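Local coordinates for protein Ton_1535 (Thermococcus onnurineus, PDB 3ZPJ) that is of unknown function but folds as an alpha-solenoid that contains an unusual left-handed helical turn, at residues E201-V213 with M242-R256. Sequence-based numbering, arbitrary orientation.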
ATOM      1  N   GLU A 201      -3.261 -11.126  -5.284  1.00 21.42           N
ATOM      2  CA  GLU A 201      -2.543 -11.157  -6.542  1.00 37.23           C
ATOM      3  C   GLU A 201      -2.920  -9.896  -7.360  1.00 30.98           C
ATOM      4  O   GLU A 201      -2.055  -9.205  -7.881  1.00 32.66           O
ATOM      5  CB  GLU A 201      -2.888 -12.447  -7.284  1.00 37.43           C
ATOM      6  CG  GLU A 201      -2.418 -12.544  -8.731  1.00 44.25           C
ATOM      7  CD  GLU A 201      -2.666 -13.944  -9.295  1.00 61.00           C
ATOM      8  OE1 GLU A 201      -3.016 -14.848  -8.503  1.00 71.24           O
ATOM      9  OE2 GLU A 201      -2.516 -14.151 -10.515  1.00 58.87           O
ATOM     10  N   LYS A 202      -4.216  -9.593  -7.408  1.00 29.29           N
ATOM     11  CA  LYS A 202      -4.704  -8.399  -8.080  1.00 37.73           C
ATOM     12  C   LYS A 202      -4.173  -7.112  -7.430  1.00 32.23           C
ATOM     13  O   LYS A 202      -3.791  -6.187  -8.136  1.00 35.24           O
ATOM     14  CB  LYS A 202      -6.233  -8.410  -8.147  1.00 33.87           C
ATOM     15  CG  LYS A 202      -6.825  -7.288  -8.952  1.00 38.81           C
ATOM     16  CD  LYS A 202      -8.306  -7.496  -9.131  1.00 41.26           C
ATOM     17  CE  LYS A 202      -8.990  -6.232  -9.587  1.00 51.91           C
ATOM     18  NZ  LYS A 202     -10.471  -6.374  -9.503  1.00 64.81           N
ATOM     19  N   LYS A 203      -4.102  -7.059  -6.100  1.00 30.60           N
ATOM     20  CA  LYS A 203      -3.559  -5.852  -5.441  1.00 30.31           C
ATOM     21  C   LYS A 203      -2.069  -5.658  -5.742  1.00 28.61           C
ATOM     22  O   LYS A 203      -1.532  -4.547  -5.648  1.00 30.28           O
ATOM     23  CB  LYS A 203      -3.804  -5.872  -3.921  1.00 28.01           C
ATOM     24  CG  LYS A 203      -5.279  -5.802  -3.528  1.00 26.46           C
ATOM     25  CD  LYS A 203      -5.469  -5.855  -2.024  1.00 24.68           C
ATOM     26  CE  LYS A 203      -6.892  -5.525  -1.591  1.00 28.92           C
ATOM     27  NZ  LYS A 203      -7.139  -5.846  -0.129  1.00 25.65           N
ATOM     28  N   ILE A 204      -1.398  -6.742  -6.110  1.00 32.55           N
ATOM     29  CA  ILE A 204       0.018  -6.656  -6.455  1.00 29.37           C
ATOM     30  C   ILE A 204       0.211  -6.100  -7.870  1.00 30.01           C
ATOM     31  O   ILE A 204       1.077  -5.244  -8.084  1.00 33.65           O
ATOM     32  CB  ILE A 204       0.710  -8.016  -6.310  1.00 36.25           C
ATOM     33  CG1 ILE A 204       0.831  -8.378  -4.822  1.00 38.57           C
ATOM     34  CG2 ILE A 204       2.084  -7.980  -6.971  1.00 24.14           C
ATOM     35  CD1 ILE A 204       1.205  -9.843  -4.556  1.00 27.81           C
ATOM     36  N   GLU A 205      -0.607  -6.552  -8.827  1.00 29.45           N
ATOM     37  CA  GLU A 205      -0.538  -5.987 -10.185  1.00 41.15           C
ATOM     38  C   GLU A 205      -0.882  -4.506 -10.109  1.00 35.31           C
ATOM     39  O   GLU A 205      -0.256  -3.683 -10.748  1.00 32.10           O
ATOM     40  CB  GLU A 205      -1.518  -6.652 -11.154  1.00 36.30           C
ATOM     41  CG  GLU A 205      -1.343  -8.142 -11.384  1.00 59.28           C
ATOM     42  CD  GLU A 205      -2.388  -8.695 -12.366  1.00 67.91           C
ATOM     43  OE1 GLU A 205      -2.685  -8.011 -13.374  1.00 68.69           O
ATOM     44  OE2 GLU A 205      -2.929  -9.798 -12.118  1.00 67.46           O
ATOM     45  N   LEU A 206      -1.885  -4.178  -9.305  1.00 42.11           N
ATOM     46  CA  LEU A 206      -2.296  -2.800  -9.156  1.00 37.89           C
ATOM     47  C   LEU A 206      -1.173  -1.984  -8.521  1.00 37.04           C
ATOM     48  O   LEU A 206      -0.778  -0.963  -9.061  1.00 30.77           O
ATOM     49  CB  LEU A 206      -3.593  -2.710  -8.348  1.00 31.12           C
ATOM     50  CG  LEU A 206      -4.065  -1.322  -7.906  1.00 35.44           C
ATOM     51  CD1 LEU A 206      -4.059  -0.320  -9.042  1.00 37.39           C
ATOM     52  CD2 LEU A 206      -5.477  -1.452  -7.348  1.00 33.13           C
ATOM     53  N   ALA A 207      -0.640  -2.436  -7.390  1.00 25.73           N
ATOM     54  CA  ALA A 207       0.448  -1.686  -6.777  1.00 29.63           C
ATOM     55  C   ALA A 207       1.631  -1.527  -7.744  1.00 34.94           C
ATOM     56  O   ALA A 207       2.283  -0.490  -7.761  1.00 36.46           O
ATOM     57  CB  ALA A 207       0.911  -2.338  -5.471  1.00 24.72           C
ATOM     58  N   LYS A 208       1.897  -2.558  -8.542  1.00 35.56           N
ATOM     59  CA  LYS A 208       3.002  -2.521  -9.499  1.00 36.94           C
ATOM     60  C   LYS A 208       2.725  -1.572 -10.653  1.00 37.33           C
ATOM     61  O   LYS A 208       3.632  -0.914 -11.142  1.00 39.29           O
ATOM     62  CB  LYS A 208       3.301  -3.917 -10.061  1.00 39.77           C
ATOM     63  CG  LYS A 208       4.347  -4.686  -9.293  1.00 46.54           C
ATOM     64  CD  LYS A 208       4.417  -6.137  -9.758  1.00 48.95           C
ATOM     65  CE  LYS A 208       5.242  -6.980  -8.788  1.00 53.05           C
ATOM     66  NZ  LYS A 208       5.165  -8.452  -9.096  1.00 60.26           N
ATOM     67  N   THR A 209       1.470  -1.512 -11.084  1.00 38.38           N
ATOM     68  CA  THR A 209       1.083  -0.710 -12.238  1.00 30.49           C
ATOM     69  C   THR A 209       1.007   0.762 -11.851  1.00 37.12           C
ATOM     70  O   THR A 209       1.533   1.631 -12.549  1.00 38.29           O
ATOM     71  CB  THR A 209      -0.297  -1.118 -12.764  1.00 26.04           C
ATOM     72  OG1 THR A 209      -0.342  -2.540 -12.964  1.00 31.07           O
ATOM     73  CG2 THR A 209      -0.599  -0.392 -14.079  1.00 29.15           C
ATOM     74  N   VAL A 210       0.327   1.041 -10.749  1.00 36.85           N
ATOM     75  CA  VAL A 210       0.201   2.411 -10.258  1.00 32.19           C
ATOM     76  C   VAL A 210       1.136   2.550  -9.053  1.00 39.78           C
ATOM     77  O   VAL A 210       0.735   2.334  -7.902  1.00 42.58           O
ATOM     78  CB  VAL A 210      -1.244   2.708  -9.853  1.00 30.17           C
ATOM     79  CG1 VAL A 210      -1.410   4.181  -9.555  1.00 34.29           C
ATOM     80  CG2 VAL A 210      -2.192   2.311 -10.967  1.00 36.12           C
ATOM     81  N   TYR A 211       2.386   2.900  -9.346  1.00 43.16           N
ATOM     82  CA  TYR A 211       3.489   2.785  -8.408  1.00 41.18           C
ATOM     83  C   TYR A 211       3.902   4.140  -7.862  1.00 46.91           C
ATOM     84  O   TYR A 211       3.892   4.353  -6.654  1.00 50.24           O
ATOM     85  CB  TYR A 211       4.691   2.140  -9.105  1.00 38.51           C
ATOM     86  CG  TYR A 211       5.791   1.703  -8.163  1.00 37.56           C
ATOM     87  CD1 TYR A 211       5.733   0.469  -7.537  1.00 37.00           C
ATOM     88  CD2 TYR A 211       6.903   2.519  -7.914  1.00 40.88           C
ATOM     89  CE1 TYR A 211       6.737   0.052  -6.686  1.00 34.12           C
ATOM     90  CE2 TYR A 211       7.920   2.108  -7.052  1.00 32.16           C
ATOM     91  CZ  TYR A 211       7.815   0.864  -6.443  1.00 37.14           C
ATOM     92  OH  TYR A 211       8.778   0.413  -5.579  1.00 44.34           O
ATOM     93  N   ASP A 212       4.283   5.048  -8.757  1.00 41.68           N
ATOM     94  CA  ASP A 212       4.759   6.368  -8.352  1.00 47.21           C
ATOM     95  C   ASP A 212       3.666   7.152  -7.640  1.00 53.01           C
ATOM     96  O   ASP A 212       3.915   7.782  -6.613  1.00 58.37           O
ATOM     97  CB  ASP A 212       5.277   7.153  -9.561  1.00 60.12           C
ATOM     98  CG  ASP A 212       6.490   6.492 -10.227  1.00 65.92           C
ATOM     99  OD1 ASP A 212       6.329   5.406 -10.829  1.00 64.84           O
ATOM    100  OD2 ASP A 212       7.600   7.066 -10.162  1.00 63.75           O
ATOM    101  N   VAL A 213       2.452   7.113  -8.181  1.00 46.66           N
ATOM    102  CA  VAL A 213       1.334   7.766  -7.512  1.00 44.21           C
ATOM    103  C   VAL A 213       0.470   6.777  -6.730  1.00 37.50           C
ATOM    104  O   VAL A 213      -0.678   7.071  -6.420  1.00 48.78           O
ATOM    105  CB  VAL A 213       0.420   8.528  -8.494  1.00 40.66           C
ATOM    106  CG1 VAL A 213       1.197   9.606  -9.249  1.00 40.52           C
ATOM    107  CG2 VAL A 213      -0.234   7.560  -9.450  1.00 39.62           C
ATOM    108  N   MET A 242       5.041  14.168 -12.747  1.00 56.00           N
ATOM    109  CA  MET A 242       4.438  13.153 -11.891  1.00 55.29           C
ATOM    110  C   MET A 242       2.956  12.994 -12.213  1.00 46.60           C
ATOM    111  O   MET A 242       2.424  11.892 -12.186  1.00 50.32           O
ATOM    112  CB  MET A 242       4.648  13.460 -10.406  1.00 62.50           C
ATOM    113  CG  MET A 242       6.032  13.097  -9.894  1.00 70.33           C
ATOM    114  SD  MET A 242       6.372  13.769  -8.247  1.00 76.64           S
ATOM    115  CE  MET A 242       6.067  12.332  -7.230  1.00 51.26           C
ATOM    116  N   ARG A 243       2.297  14.096 -12.545  1.00 46.91           N
ATOM    117  CA  ARG A 243       0.890  14.037 -12.924  1.00 47.54           C
ATOM    118  C   ARG A 243       0.680  13.305 -14.248  1.00 45.39           C
ATOM    119  O   ARG A 243      -0.333  12.636 -14.453  1.00 48.78           O
ATOM    120  CB  ARG A 243       0.288  15.433 -13.029  1.00 45.20           C
ATOM    121  CG  ARG A 243      -1.200  15.380 -13.261  1.00 47.29           C
ATOM    122  CD  ARG A 243      -1.837  16.735 -13.281  1.00 50.70           C
ATOM    123  NE  ARG A 243      -3.058  16.694 -14.080  1.00 60.26           N
ATOM    124  CZ  ARG A 243      -3.800  17.756 -14.375  1.00 64.64           C
ATOM    125  NH1 ARG A 243      -3.455  18.958 -13.924  1.00 60.52           N
ATOM    126  NH2 ARG A 243      -4.892  17.609 -15.115  1.00 66.71           N
ATOM    127  N   LEU A 244       1.642  13.448 -15.148  1.00 46.02           N
ATOM    128  CA  LEU A 244       1.590  12.763 -16.419  1.00 45.96           C
ATOM    129  C   LEU A 244       1.768  11.262 -16.201  1.00 42.29           C
ATOM    130  O   LEU A 244       0.949  10.461 -16.657  1.00 45.32           O
ATOM    131  CB  LEU A 244       2.650  13.320 -17.371  1.00 42.82           C
ATOM    132  CG  LEU A 244       2.729  12.730 -18.780  1.00 55.37           C
ATOM    133  CD1 LEU A 244       1.355  12.471 -19.337  1.00 64.73           C
ATOM    134  CD2 LEU A 244       3.482  13.695 -19.705  1.00 47.89           C
ATOM    135  N   ILE A 245       2.839  10.883 -15.512  1.00 43.30           N
ATOM    136  CA  ILE A 245       3.115   9.475 -15.276  1.00 43.31           C
ATOM    137  C   ILE A 245       1.933   8.847 -14.548  1.00 37.80           C
ATOM    138  O   ILE A 245       1.500   7.749 -14.885  1.00 42.61           O
ATOM    139  CB  ILE A 245       4.408   9.258 -14.450  1.00 49.10           C
ATOM    140  CG1 ILE A 245       5.631   9.188 -15.360  1.00 49.48           C
ATOM    141  CG2 ILE A 245       4.352   7.943 -13.680  1.00 50.66           C
ATOM    142  CD1 ILE A 245       6.007  10.474 -15.974  1.00 59.73           C
ATOM    143  N   GLY A 246       1.393   9.563 -13.571  1.00 38.34           N
ATOM    144  CA  GLY A 246       0.343   9.006 -12.735  1.00 42.09           C
ATOM    145  C   GLY A 246      -0.900   8.735 -13.554  1.00 43.04           C
ATOM    146  O   GLY A 246      -1.534   7.682 -13.429  1.00 43.02           O
ATOM    147  N   GLU A 247      -1.250   9.686 -14.408  1.00 40.60           N
ATOM    148  CA  GLU A 247      -2.407   9.504 -15.271  1.00 37.03           C
ATOM    149  C   GLU A 247      -2.188   8.322 -16.218  1.00 35.71           C
ATOM    150  O   GLU A 247      -3.090   7.514 -16.416  1.00 36.02           O
ATOM    151  CB  GLU A 247      -2.767  10.804 -15.992  1.00 38.27           C
ATOM    152  CG  GLU A 247      -3.382  11.861 -15.054  1.00 38.72           C
ATOM    153  CD  GLU A 247      -3.594  13.231 -15.700  1.00 55.78           C
ATOM    154  OE1 GLU A 247      -3.037  13.498 -16.788  1.00 60.56           O
ATOM    155  OE2 GLU A 247      -4.322  14.057 -15.114  1.00 62.48           O
ATOM    156  N   LEU A 248      -0.974   8.186 -16.749  1.00 36.79           N
ATOM    157  CA  LEU A 248      -0.648   7.058 -17.620  1.00 35.75           C
ATOM    158  C   LEU A 248      -0.710   5.709 -16.907  1.00 44.60           C
ATOM    159  O   LEU A 248      -1.220   4.732 -17.462  1.00 39.76           O
ATOM    160  CB  LEU A 248       0.717   7.251 -18.279  1.00 36.60           C
ATOM    161  CG  LEU A 248       0.743   8.438 -19.245  1.00 42.31           C
ATOM    162  CD1 LEU A 248       2.107   8.638 -19.891  1.00 47.09           C
ATOM    163  CD2 LEU A 248      -0.299   8.226 -20.309  1.00 43.08           C
ATOM    164  N   GLU A 249      -0.181   5.655 -15.687  1.00 35.57           N
ATOM    165  CA  GLU A 249      -0.236   4.438 -14.900  1.00 37.32           C
ATOM    166  C   GLU A 249      -1.698   4.059 -14.679  1.00 37.87           C
ATOM    167  O   GLU A 249      -2.066   2.892 -14.761  1.00 38.93           O
ATOM    168  CB  GLU A 249       0.515   4.606 -13.556  1.00 36.16           C
ATOM    169  CG  GLU A 249       2.026   4.809 -13.716  1.00 37.25           C
ATOM    170  CD  GLU A 249       2.806   4.854 -12.390  1.00 50.27           C
ATOM    171  OE1 GLU A 249       2.277   5.384 -11.384  1.00 45.54           O
ATOM    172  OE2 GLU A 249       3.971   4.378 -12.375  1.00 53.71           O
ATOM    173  N   VAL A 250      -2.538   5.054 -14.428  1.00 40.98           N
ATOM    174  CA  VAL A 250      -3.945   4.779 -14.211  1.00 39.49           C
ATOM    175  C   VAL A 250      -4.600   4.269 -15.487  1.00 41.47           C
ATOM    176  O   VAL A 250      -5.359   3.300 -15.457  1.00 44.91           O
ATOM    177  CB  VAL A 250      -4.690   5.997 -13.657  1.00 37.59           C
ATOM    178  CG1 VAL A 250      -6.186   5.865 -13.899  1.00 33.99           C
ATOM    179  CG2 VAL A 250      -4.418   6.113 -12.179  1.00 30.37           C
ATOM    180  N   ALA A 251      -4.283   4.897 -16.612  1.00 40.39           N
ATOM    181  CA  ALA A 251      -4.822   4.445 -17.891  1.00 37.97           C
ATOM    182  C   ALA A 251      -4.425   2.985 -18.108  1.00 40.28           C
ATOM    183  O   ALA A 251      -5.218   2.177 -18.580  1.00 49.98           O
ATOM    184  CB  ALA A 251      -4.315   5.312 -19.023  1.00 36.27           C
ATOM    185  N   LEU A 252      -3.199   2.650 -17.735  1.00 35.14           N
ATOM    186  CA  LEU A 252      -2.692   1.301 -17.925  1.00 40.38           C
ATOM    187  C   LEU A 252      -3.470   0.299 -17.062  1.00 42.57           C
ATOM    188  O   LEU A 252      -3.766  -0.818 -17.482  1.00 42.02           O
ATOM    189  CB  LEU A 252      -1.196   1.253 -17.594  1.00 35.29           C
ATOM    190  CG  LEU A 252      -0.471  -0.050 -17.918  1.00 37.91           C
ATOM    191  CD1 LEU A 252      -0.726  -0.448 -19.374  1.00 32.24           C
ATOM    192  CD2 LEU A 252       1.009   0.116 -17.649  1.00 35.15           C
ATOM    193  N   TRP A 253      -3.810   0.701 -15.852  1.00 37.81           N
ATOM    194  CA  TRP A 253      -4.557  -0.204 -14.992  1.00 40.42           C
ATOM    195  C   TRP A 253      -5.985  -0.370 -15.527  1.00 38.57           C
ATOM    196  O   TRP A 253      -6.535  -1.472 -15.543  1.00 32.60           O
ATOM    197  CB  TRP A 253      -4.560   0.262 -13.530  1.00 27.63           C
ATOM    198  CG  TRP A 253      -5.424  -0.629 -12.721  1.00 38.21           C
ATOM    199  CD1 TRP A 253      -6.681  -0.364 -12.263  1.00 28.46           C
ATOM    200  CD2 TRP A 253      -5.126  -1.966 -12.330  1.00 37.91           C
ATOM    201  NE1 TRP A 253      -7.181  -1.453 -11.589  1.00 31.98           N
ATOM    202  CE2 TRP A 253      -6.240  -2.451 -11.614  1.00 39.02           C
ATOM    203  CE3 TRP A 253      -4.011  -2.800 -12.493  1.00 36.53           C
ATOM    204  CZ2 TRP A 253      -6.279  -3.734 -11.078  1.00 27.84           C
ATOM    205  CZ3 TRP A 253      -4.054  -4.069 -11.977  1.00 32.26           C
ATOM    206  CH2 TRP A 253      -5.180  -4.526 -11.268  1.00 31.31           C
ATOM    207  N   MET A 254      -6.569   0.725 -15.999  1.00 37.96           N
ATOM    208  CA  MET A 254      -7.903   0.669 -16.564  1.00 37.39           C
ATOM    209  C   MET A 254      -7.895  -0.278 -17.761  1.00 32.54           C
ATOM    210  O   MET A 254      -8.860  -1.017 -18.000  1.00 32.93           O
ATOM    211  CB  MET A 254      -8.376   2.077 -16.957  1.00 43.60           C
ATOM    212  CG  MET A 254      -8.394   3.048 -15.786  1.00 43.75           C
ATOM    213  SD  MET A 254      -8.960   4.685 -16.204  1.00 34.57           S
ATOM    214  CE  MET A 254     -10.561   4.247 -16.783  1.00 35.76           C
ATOM    215  N   LYS A 255      -6.796  -0.260 -18.508  1.00 38.57           N
ATOM    216  CA  LYS A 255      -6.693  -1.051 -19.726  1.00 42.74           C
ATOM    217  C   LYS A 255      -6.683  -2.519 -19.358  1.00 42.03           C
ATOM    218  O   LYS A 255      -7.228  -3.344 -20.071  1.00 47.54           O
ATOM    219  CB  LYS A 255      -5.419  -0.699 -20.483  1.00 46.92           C
ATOM    220  CG  LYS A 255      -5.236  -1.398 -21.831  1.00 35.51           C
ATOM    221  CD  LYS A 255      -3.821  -1.137 -22.328  1.00 35.78           C
ATOM    222  CE  LYS A 255      -3.359  -2.180 -23.346  1.00 48.40           C
ATOM    223  NZ  LYS A 255      -3.994  -1.960 -24.683  1.00 48.60           N
ATOM    224  N   ARG A 256      -6.076  -2.831 -18.220  1.00 48.45           N
ATOM    225  CA  ARG A 256      -5.895  -4.207 -17.805  1.00 40.24           C
ATOM    226  C   ARG A 256      -7.133  -4.823 -17.132  1.00 45.79           C
ATOM    227  O   ARG A 256      -7.294  -6.044 -17.116  1.00 43.14           O
ATOM    228  CB  ARG A 256      -4.649  -4.300 -16.933  1.00 45.56           C
ATOM    229  CG  ARG A 256      -3.418  -3.979 -17.765  1.00 58.62           C
ATOM    230  CD  ARG A 256      -2.124  -3.959 -16.979  1.00 68.89           C
ATOM    231  NE  ARG A 256      -0.976  -3.902 -17.886  1.00 70.32           N
ATOM    232  CZ  ARG A 256       0.280  -3.722 -17.492  1.00 68.88           C
ATOM    233  NH1 ARG A 256       0.555  -3.571 -16.203  1.00 66.23           N
ATOM    234  NH2 ARG A 256       1.262  -3.690 -18.383  1.00 65.98           N
TER
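The indole of Trp253 lies against the last turns of helix 194-209 as a knob among Lys202, Glu205, Leu206 and Thr209. Its CB meets Val210 CG2 at 4.0 Å. With CG anti to the backbone N (chi1 175°), the ring extends to Leu206, whose CD1 sits over one face, 3.8 Å from Trp253 CD2. Farther out, Leu206 CB makes a CH-pi contact 3.8 Å from the centroid of the six-membered ring. Thr209 OG1 comes to the edge near Trp253 CE3, Trp253 CZ3 reaches the Leu206 backbone N and Glu205 CB, Trp253 CH2 ends beside Lys202 CG, and Trp253 CZ2 lies by Lys202 CE. Replacing Trp253 by alanine would remove the indole and is likely to open a gap between the two helices, leaving Leu206 without its aromatic cover.

Helices 194-209 and 240-256 run antiparallel at 150° within the alpha-solenoid. Just past helix 194-209, Glu249 OE1 accepts a hydrogen bond from Tyr211 N (3.2 Å), 58° out of the carboxylate plane, and a weak one from Asp212 N. Val213 CG2 packs 3.6 Å from Gly246 CA. Asp212 OD1, weakly hydrogen-bonded to His285 NE2, lies 3.0 Å from Glu249 OE2; a shared proton or positive His285 probably eases their repulsion.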